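Local atomic coordinates of UDP-N-acetylglucosamine pyrophosphorylase (Entamoeba histolytica, PDB entry 3OC9), a protein that probably catalyses the joining of UTP and N-acetyl-alpha-D-glucosamine 1-phosphate to form UDP-N-acetylglucosamine, releasing diphosphate. Residues 10-15 with 255-260; 199-204 with 321-326; 60-65 with 69-74. One frame throughout, in Å; residues are numbered along the deposited sequence. Where two conformers were deposited one is given.

Contact 1: residues 10-15 with 255-260; sequences VDITTN and IYNCGH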
# COMPACT_ATOMS: atom_id res chain seq x y z
N VAL A 10 7.97 7.55 -20.46
CA VAL A 10 8.26 6.21 -19.91
C VAL A 10 7.31 5.17 -20.56
O VAL A 10 6.10 5.39 -20.56
CB VAL A 10 8.05 6.20 -18.36
CG1 VAL A 10 8.21 4.79 -17.77
CG2 VAL A 10 9.01 7.19 -17.66
N ASP A 11 7.85 4.06 -21.10
CA ASP A 11 7.01 2.97 -21.67
C ASP A 11 6.49 2.00 -20.58
O ASP A 11 7.23 1.64 -19.65
CB ASP A 11 7.79 2.13 -22.69
CG ASP A 11 8.35 2.94 -23.86
OD1 ASP A 11 7.61 3.75 -24.47
OD2 ASP A 11 9.54 2.76 -24.17
N ILE A 12 5.23 1.57 -20.73
CA ILE A 12 4.61 0.57 -19.83
C ILE A 12 5.11 -0.81 -20.27
O ILE A 12 4.84 -1.23 -21.40
CB ILE A 12 3.03 0.65 -19.88
CG1 ILE A 12 2.54 2.04 -19.41
CG2 ILE A 12 2.36 -0.53 -19.09
CD1 ILE A 12 1.02 2.34 -19.66
N THR A 13 5.89 -1.48 -19.42
CA THR A 13 6.54 -2.75 -19.81
C THR A 13 5.52 -3.83 -20.22
O THR A 13 5.75 -4.58 -21.20
CB THR A 13 7.50 -3.27 -18.69
OG1 THR A 13 8.22 -2.16 -18.09
CG2 THR A 13 8.51 -4.26 -19.27
N THR A 14 4.42 -3.92 -19.48
CA THR A 14 3.34 -4.92 -19.72
C THR A 14 2.55 -4.75 -21.06
O THR A 14 1.78 -5.65 -21.46
CB THR A 14 2.36 -5.04 -18.48
OG1 THR A 14 1.85 -3.74 -18.12
CG2 THR A 14 3.10 -5.61 -17.30
N ASN A 15 2.75 -3.63 -21.76
CA ASN A 15 2.19 -3.46 -23.12
C ASN A 15 2.82 -4.43 -24.15
O ASN A 15 2.14 -4.91 -25.08
CB ASN A 15 2.36 -2.01 -23.65
CG ASN A 15 1.32 -1.02 -23.08
OD1 ASN A 15 0.39 -1.39 -22.36
ND2 ASN A 15 1.50 0.26 -23.42
N ILE A 255 0.68 11.58 -23.10
CA ILE A 255 2.09 11.21 -23.36
C ILE A 255 2.75 10.66 -22.09
O ILE A 255 3.44 9.63 -22.11
CB ILE A 255 2.87 12.46 -23.84
CG1 ILE A 255 2.34 12.94 -25.18
CG2 ILE A 255 4.39 12.18 -23.95
CD1 ILE A 255 2.76 12.08 -26.32
N TYR A 256 2.54 11.40 -20.99
CA TYR A 256 2.98 11.00 -19.63
C TYR A 256 1.78 10.43 -18.85
O TYR A 256 1.09 11.14 -18.10
CB TYR A 256 3.62 12.19 -18.91
CG TYR A 256 4.92 12.67 -19.56
CD1 TYR A 256 6.16 12.17 -19.14
CD2 TYR A 256 4.90 13.61 -20.60
CE1 TYR A 256 7.36 12.59 -19.75
CE2 TYR A 256 6.10 14.04 -21.21
CZ TYR A 256 7.32 13.53 -20.78
OH TYR A 256 8.49 13.95 -21.39
N ASN A 257 1.53 9.13 -19.05
CA ASN A 257 0.30 8.46 -18.57
C ASN A 257 0.50 7.47 -17.41
O ASN A 257 -0.45 6.78 -17.01
CB ASN A 257 -0.45 7.79 -19.74
CG ASN A 257 0.32 6.62 -20.37
OD1 ASN A 257 1.52 6.40 -20.11
ND2 ASN A 257 -0.38 5.83 -21.19
N CYS A 258 1.71 7.39 -16.86
CA CYS A 258 2.01 6.40 -15.80
C CYS A 258 1.72 6.94 -14.38
O CYS A 258 2.60 7.54 -13.73
CB CYS A 258 3.49 5.92 -15.92
SG CYS A 258 3.86 4.91 -17.42
N GLY A 259 0.48 6.74 -13.90
CA GLY A 259 0.08 7.20 -12.55
C GLY A 259 0.64 6.34 -11.42
O GLY A 259 0.26 5.17 -11.29
N HIS A 260 1.48 6.92 -10.55
CA HIS A 260 2.12 6.16 -9.44
C HIS A 260 1.14 5.93 -8.28
O HIS A 260 0.64 6.90 -7.70
CB HIS A 260 3.38 6.92 -8.92
CG HIS A 260 3.98 6.34 -7.67
ND1 HIS A 260 4.03 7.04 -6.48
CD2 HIS A 260 4.57 5.14 -7.42
CE1 HIS A 260 4.59 6.28 -5.55
NE2 HIS A 260 4.94 5.13 -6.10
O HOH W 1 4.95 8.04 -20.15
O HOH W 2 3.46 5.17 -21.69
O HOH W 3 0.32 3.30 -23.09
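The flat carboxamide of Asn257 meets Ile12 obliquely: the methyl CD1 of Ile12 stands equally far, 4.1 Å, from OD1 and ND2 of Asn257, displaced to one side of the amide plane, while a water binds each polar end of the group. In the GT-A-like nucleotidyltransferase fold of this family, the contact lays the N-terminal loop that precedes helix 21-32 beside the entry to strand 258-261 of the mixed sheet.

Apolar contact comes from Ile12 CG1, which lies 3.7 Å from Cys258 SG. With CG1 of Ile12 beside its own backbone N (chi1 -61°), the longer branch runs across to strand and amide together. The same sulfur lies 3.9 Å from Val10 O, and Leu226 of the adjacent strand 225-229 touches both Val10 and Cys258.

No direct hydrogen bond joins the two segments; water carries the polar link at three places. One water accepts from Val10 N at 3.1 Å and donates to Ile255 O at 2.9 Å, a backbone-to-backbone bridge. A second donates to Val10 O and, at 2.8 Å, to Asn257 OD1. At the other end of the amide a third accepts from Asn257 ND2 at 3.2 Å and from Asn15 ND2 at 3.3 Å.

Contact 2: residues 199-204 with 321-326; sequences IGYMDL and KVSIFE
Helix 196-204 passes over one face of strand 322-326, with the CA of Tyr201 8.8 Å from the CA atoms of both Ser323 and Phe325; no hydrogen bond crosses, and all three residues aim their CB atoms at the opposing segment. The tyrosine ring therefore descends between two strand residues on the same face.

Phe325 and Tyr201 form a T-shaped pair. Their planes stand at 83°, the centroids are 5.6 Å apart, and the edge of the phenylalanine is directed at the tyrosine face. The closest carbons are Phe325 CD2 and Tyr201 CD2, 4.0 Å apart. Both rings extend from their backbones with CG anti to N (chi1 -162° for Tyr201, -171° for Phe325), which sends each of them across the gap between helix and strand. Ser323 CB comes in obliquely, slightly to the other side of the tyrosine ring plane, 4.3 Å from Tyr201 CE2.

Topologically this is a helix packed on the central sheet of an alpha/beta GT-A-like fold. In sequence, helix 196-204 connects strands 180-184 and 209-215, both antiparallel to 263-267 and hence parallel to each other, as in a beta-alpha-beta crossover, with 263-267 between them in the sheet; strand 322-326 pairs in parallel with 209-215 at its far side from 263-267.

The polar ends of the contacting side chains are satisfied beyond the two segments. Tyr201 OH hydrogen-bonds to Ile17 O, and His23 of helix 21-32 makes a further edge-to-face contact with the tyrosine ring. Ser323 OG pairs with Ser207 OG, in the loop that joins the helix to strand 209-215.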
# COMPACT_ATOMS: atom_id res chain seq x y z
N ILE A 199 5.53 -10.97 -8.30
CA ILE A 199 6.80 -11.62 -7.86
C ILE A 199 7.45 -12.39 -9.03
O ILE A 199 8.67 -12.27 -9.28
CB ILE A 199 6.56 -12.58 -6.63
CG1 ILE A 199 6.01 -11.81 -5.42
CG2 ILE A 199 7.82 -13.46 -6.29
CD1 ILE A 199 6.91 -10.72 -4.83
N GLY A 200 6.65 -13.15 -9.78
CA GLY A 200 7.16 -13.88 -10.95
C GLY A 200 7.67 -12.97 -12.08
O GLY A 200 8.71 -13.25 -12.71
N TYR A 201 6.95 -11.87 -12.32
CA TYR A 201 7.35 -10.87 -13.34
C TYR A 201 8.71 -10.22 -13.00
O TYR A 201 9.63 -10.17 -13.85
CB TYR A 201 6.21 -9.83 -13.51
CG TYR A 201 6.24 -8.99 -14.80
CD1 TYR A 201 5.76 -9.51 -16.00
CD2 TYR A 201 6.72 -7.66 -14.80
CE1 TYR A 201 5.75 -8.74 -17.19
CE2 TYR A 201 6.72 -6.88 -16.00
CZ TYR A 201 6.23 -7.43 -17.18
OH TYR A 201 6.24 -6.69 -18.37
N MET A 202 8.87 -9.74 -11.76
CA MET A 202 10.15 -9.13 -11.38
C MET A 202 11.33 -10.13 -11.33
O MET A 202 12.48 -9.75 -11.61
CB MET A 202 10.02 -8.17 -10.16
CG MET A 202 9.87 -8.81 -8.79
SD MET A 202 9.71 -7.52 -7.49
CE MET A 202 11.22 -6.56 -7.67
N ASP A 203 11.06 -11.41 -11.06
CA ASP A 203 12.17 -12.39 -11.05
C ASP A 203 12.67 -12.71 -12.44
O ASP A 203 13.89 -12.71 -12.67
CB ASP A 203 11.83 -13.67 -10.27
CG ASP A 203 13.05 -14.60 -10.10
OD1 ASP A 203 14.04 -14.22 -9.44
OD2 ASP A 203 13.00 -15.72 -10.64
N LEU A 204 11.76 -12.94 -13.38
CA LEU A 204 12.17 -13.32 -14.74
C LEU A 204 12.83 -12.15 -15.53
O LEU A 204 13.71 -12.40 -16.39
CB LEU A 204 11.03 -14.05 -15.49
CG LEU A 204 10.49 -15.35 -14.82
CD1 LEU A 204 9.39 -16.02 -15.64
CD2 LEU A 204 11.58 -16.38 -14.49
N LYS A 321 17.75 -1.01 -13.13
CA LYS A 321 16.86 -2.03 -13.72
C LYS A 321 15.46 -1.88 -13.11
O LYS A 321 15.23 -2.29 -11.95
CB LYS A 321 17.39 -3.43 -13.48
CG LYS A 321 18.79 -3.68 -14.09
CD LYS A 321 19.32 -5.08 -13.77
CE LYS A 321 18.71 -6.18 -14.63
NZ LYS A 321 18.53 -5.78 -16.06
N VAL A 322 14.54 -1.28 -13.87
CA VAL A 322 13.18 -0.97 -13.36
C VAL A 322 12.12 -1.46 -14.36
O VAL A 322 12.23 -1.19 -15.58
CB VAL A 322 12.98 0.58 -13.17
CG1 VAL A 322 11.52 0.93 -12.74
CG2 VAL A 322 14.01 1.17 -12.18
N SER A 323 11.12 -2.22 -13.88
CA SER A 323 9.98 -2.61 -14.73
C SER A 323 8.69 -1.87 -14.30
O SER A 323 8.53 -1.53 -13.10
CB SER A 323 9.83 -4.15 -14.73
OG SER A 323 9.60 -4.69 -13.43
N ILE A 324 7.79 -1.62 -15.27
CA ILE A 324 6.52 -0.88 -15.05
C ILE A 324 5.32 -1.82 -15.35
O ILE A 324 5.18 -2.31 -16.48
CB ILE A 324 6.45 0.42 -15.94
CG1 ILE A 324 7.74 1.26 -15.83
CG2 ILE A 324 5.19 1.28 -15.63
CD1 ILE A 324 8.12 1.66 -14.38
N PHE A 325 4.48 -2.05 -14.34
CA PHE A 325 3.38 -3.08 -14.35
C PHE A 325 2.00 -2.39 -14.30
O PHE A 325 1.62 -1.81 -13.26
CB PHE A 325 3.62 -3.99 -13.11
CG PHE A 325 2.75 -5.27 -13.00
CD1 PHE A 325 1.37 -5.19 -12.80
CD2 PHE A 325 3.36 -6.53 -12.99
CE1 PHE A 325 0.59 -6.37 -12.63
CE2 PHE A 325 2.60 -7.71 -12.83
CZ PHE A 325 1.21 -7.62 -12.65
N GLU A 326 1.22 -2.44 -15.39
CA GLU A 326 -0.13 -1.82 -15.38
C GLU A 326 -1.19 -2.63 -14.61
O GLU A 326 -1.34 -3.85 -14.86
CB GLU A 326 -0.65 -1.59 -16.84
CG GLU A 326 -2.04 -0.85 -16.88
CD GLU A 326 -2.70 -0.78 -18.28
OE1 GLU A 326 -2.16 -1.33 -19.27
OE2 GLU A 326 -3.79 -0.16 -18.37

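Contact 3: residues 60-65 with 69-74; sequences LPFEIP and FQMTSE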
# COMPACT_ATOMS: atom_id res chain seq x y z
N LEU A 60 -14.13 -1.83 9.25
CA LEU A 60 -14.98 -1.57 8.07
C LEU A 60 -16.44 -2.05 8.30
O LEU A 60 -16.66 -3.20 8.66
CB LEU A 60 -14.36 -2.23 6.83
CG LEU A 60 -12.90 -1.78 6.64
CD1 LEU A 60 -12.01 -2.85 5.98
CD2 LEU A 60 -12.87 -0.49 5.85
N PRO A 61 -17.44 -1.18 8.04
CA PRO A 61 -18.83 -1.60 8.33
C PRO A 61 -19.48 -2.50 7.26
O PRO A 61 -20.53 -2.14 6.71
CB PRO A 61 -19.58 -0.27 8.47
CG PRO A 61 -18.83 0.67 7.52
CD PRO A 61 -17.37 0.23 7.61
N PHE A 62 -18.89 -3.67 7.00
CA PHE A 62 -19.47 -4.66 6.10
C PHE A 62 -20.58 -5.43 6.84
O PHE A 62 -20.80 -5.21 8.05
CB PHE A 62 -18.40 -5.65 5.59
CG PHE A 62 -17.25 -5.02 4.82
CD1 PHE A 62 -17.45 -3.93 3.98
CD2 PHE A 62 -15.96 -5.55 4.92
CE1 PHE A 62 -16.38 -3.37 3.25
CE2 PHE A 62 -14.88 -4.99 4.20
CZ PHE A 62 -15.11 -3.90 3.37
N GLU A 63 -21.27 -6.33 6.14
CA GLU A 63 -22.27 -7.21 6.80
C GLU A 63 -21.60 -8.07 7.89
O GLU A 63 -22.21 -8.36 8.93
CB GLU A 63 -23.04 -8.07 5.79
CG GLU A 63 -23.94 -7.27 4.81
CD GLU A 63 -25.05 -6.49 5.51
OE1 GLU A 63 -25.69 -7.05 6.42
OE2 GLU A 63 -25.28 -5.31 5.15
N ILE A 64 -20.36 -8.48 7.62
CA ILE A 64 -19.49 -9.13 8.61
C ILE A 64 -18.31 -8.17 8.87
O ILE A 64 -17.37 -8.09 8.06
CB ILE A 64 -18.98 -10.52 8.13
CG1 ILE A 64 -20.14 -11.43 7.71
CG2 ILE A 64 -18.11 -11.20 9.20
CD1 ILE A 64 -21.18 -11.69 8.80
N PRO A 65 -18.34 -7.42 9.99
CA PRO A 65 -17.34 -6.35 10.17
C PRO A 65 -15.93 -6.84 10.52
O PRO A 65 -15.77 -7.64 11.46
CB PRO A 65 -17.91 -5.52 11.33
CG PRO A 65 -19.22 -6.18 11.72
CD PRO A 65 -19.20 -7.56 11.18
N PHE A 69 -6.34 -4.31 9.38
CA PHE A 69 -5.31 -5.30 9.78
C PHE A 69 -5.79 -6.76 9.64
O PHE A 69 -5.00 -7.62 9.20
CB PHE A 69 -4.79 -5.08 11.23
CG PHE A 69 -3.78 -3.93 11.41
CD1 PHE A 69 -2.87 -3.56 10.41
CD2 PHE A 69 -3.70 -3.27 12.64
CE1 PHE A 69 -1.93 -2.53 10.62
CE2 PHE A 69 -2.76 -2.25 12.88
CZ PHE A 69 -1.88 -1.87 11.85
N GLN A 70 -7.05 -7.05 10.02
CA GLN A 70 -7.62 -8.41 9.86
C GLN A 70 -7.72 -8.85 8.36
O GLN A 70 -7.43 -10.02 8.06
CB GLN A 70 -8.99 -8.57 10.57
CG GLN A 70 -9.61 -10.00 10.41
CD GLN A 70 -10.85 -10.26 11.30
OE1 GLN A 70 -11.29 -9.40 12.08
NE2 GLN A 70 -11.41 -11.47 11.19
N MET A 71 -8.15 -7.94 7.47
CA MET A 71 -8.18 -8.18 6.00
C MET A 71 -6.81 -8.64 5.47
O MET A 71 -6.68 -9.67 4.76
CB MET A 71 -8.58 -6.91 5.23
CG MET A 71 -9.77 -6.08 5.76
SD MET A 71 -11.26 -6.18 4.76
CE MET A 71 -11.95 -7.71 5.40
N THR A 72 -5.77 -7.86 5.79
CA THR A 72 -4.39 -8.18 5.39
C THR A 72 -3.93 -9.55 5.94
O THR A 72 -3.36 -10.37 5.20
CB THR A 72 -3.38 -7.03 5.78
OG1 THR A 72 -3.87 -5.78 5.29
CG2 THR A 72 -1.96 -7.30 5.22
N SER A 73 -4.20 -9.83 7.23
CA SER A 73 -3.87 -11.14 7.81
C SER A 73 -4.48 -12.31 7.02
O SER A 73 -3.80 -13.31 6.74
CB SER A 73 -4.30 -11.22 9.30
OG SER A 73 -3.62 -10.20 10.07
N GLU A 74 -5.75 -12.16 6.64
CA GLU A 74 -6.49 -13.22 5.93
C GLU A 74 -5.98 -13.46 4.49
O GLU A 74 -5.89 -14.62 4.03
CB GLU A 74 -8.01 -12.94 5.98
CG GLU A 74 -8.62 -13.14 7.40
CD GLU A 74 -10.14 -12.88 7.49
OE1 GLU A 74 -10.73 -12.34 6.53
OE2 GLU A 74 -10.72 -13.19 8.55
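In the conformer described, one of two deposited, chi1 (-45°) and the bend at chi2 (-108°) carry SD of Met71 toward Leu60 and Phe62; a further bend at chi3 turns Met71 CE to lie 4.2 Å from Phe62 CE2. The result is a Met-aromatic contact between helix 68-87 and the loop that follows strand 59-60, a short-range link within the GT-A-like domain.

The sulfur addresses the rim of the ring. Met71 SD lies 5.2 Å from the centroid of Phe62 and 86° off the ring normal, essentially in the ring plane, with Phe62 CE2 its nearest ring atom at 3.9 Å. Leu60 meets the same sulfur from its CD1 methyl, 3.6 Å from Met71 SD, so one sulfur touches a methyl and an aromatic edge that lie next to each other.

Leu60 and Phe62 are brought together by an inverse gamma turn centred on Pro61, closed by a hydrogen bond of 2.8 Å from Phe62 N to Leu60 O. The turn also sets Leu60 CB 3.8 Å above one face of the Phe62 ring, offset toward its rim. Trp354 of helix 347-364 meets the phenylalanine as well, extending the apolar cluster to a second helix.

Glu74 of helix 68-87 reaches back to Lys66 on strand 66-67 through OE1, a salt bridge, while OE2 accepts a 3.2 Å bond from Gln70 NE2 of the same helix, which approaches from above the carboxylate plane.

In the fold
Contacts 1 and 2 are neighbours, with centres 13 Å apart, and they cross along the chain because their segments alternate. They touch directly: Thr13 OG1 lies 2.9 Å from Ile324 N and Thr14 OG1 3.1 Å from Glu326 N, both probable hydrogen bonds, so the loop of contact 1 also lines the strand of contact 2. Strands 258-261 and 322-326 each pair with 209-215, which ties both contacts to one sheet. Contact 3 lies on the opposite side of the chain's centre, its own centre 33 Å from that of contact 1 and 30 Å from that of contact 2; its nearest atoms are about 18 Å from contact 1 and about 14 Å from contact 2.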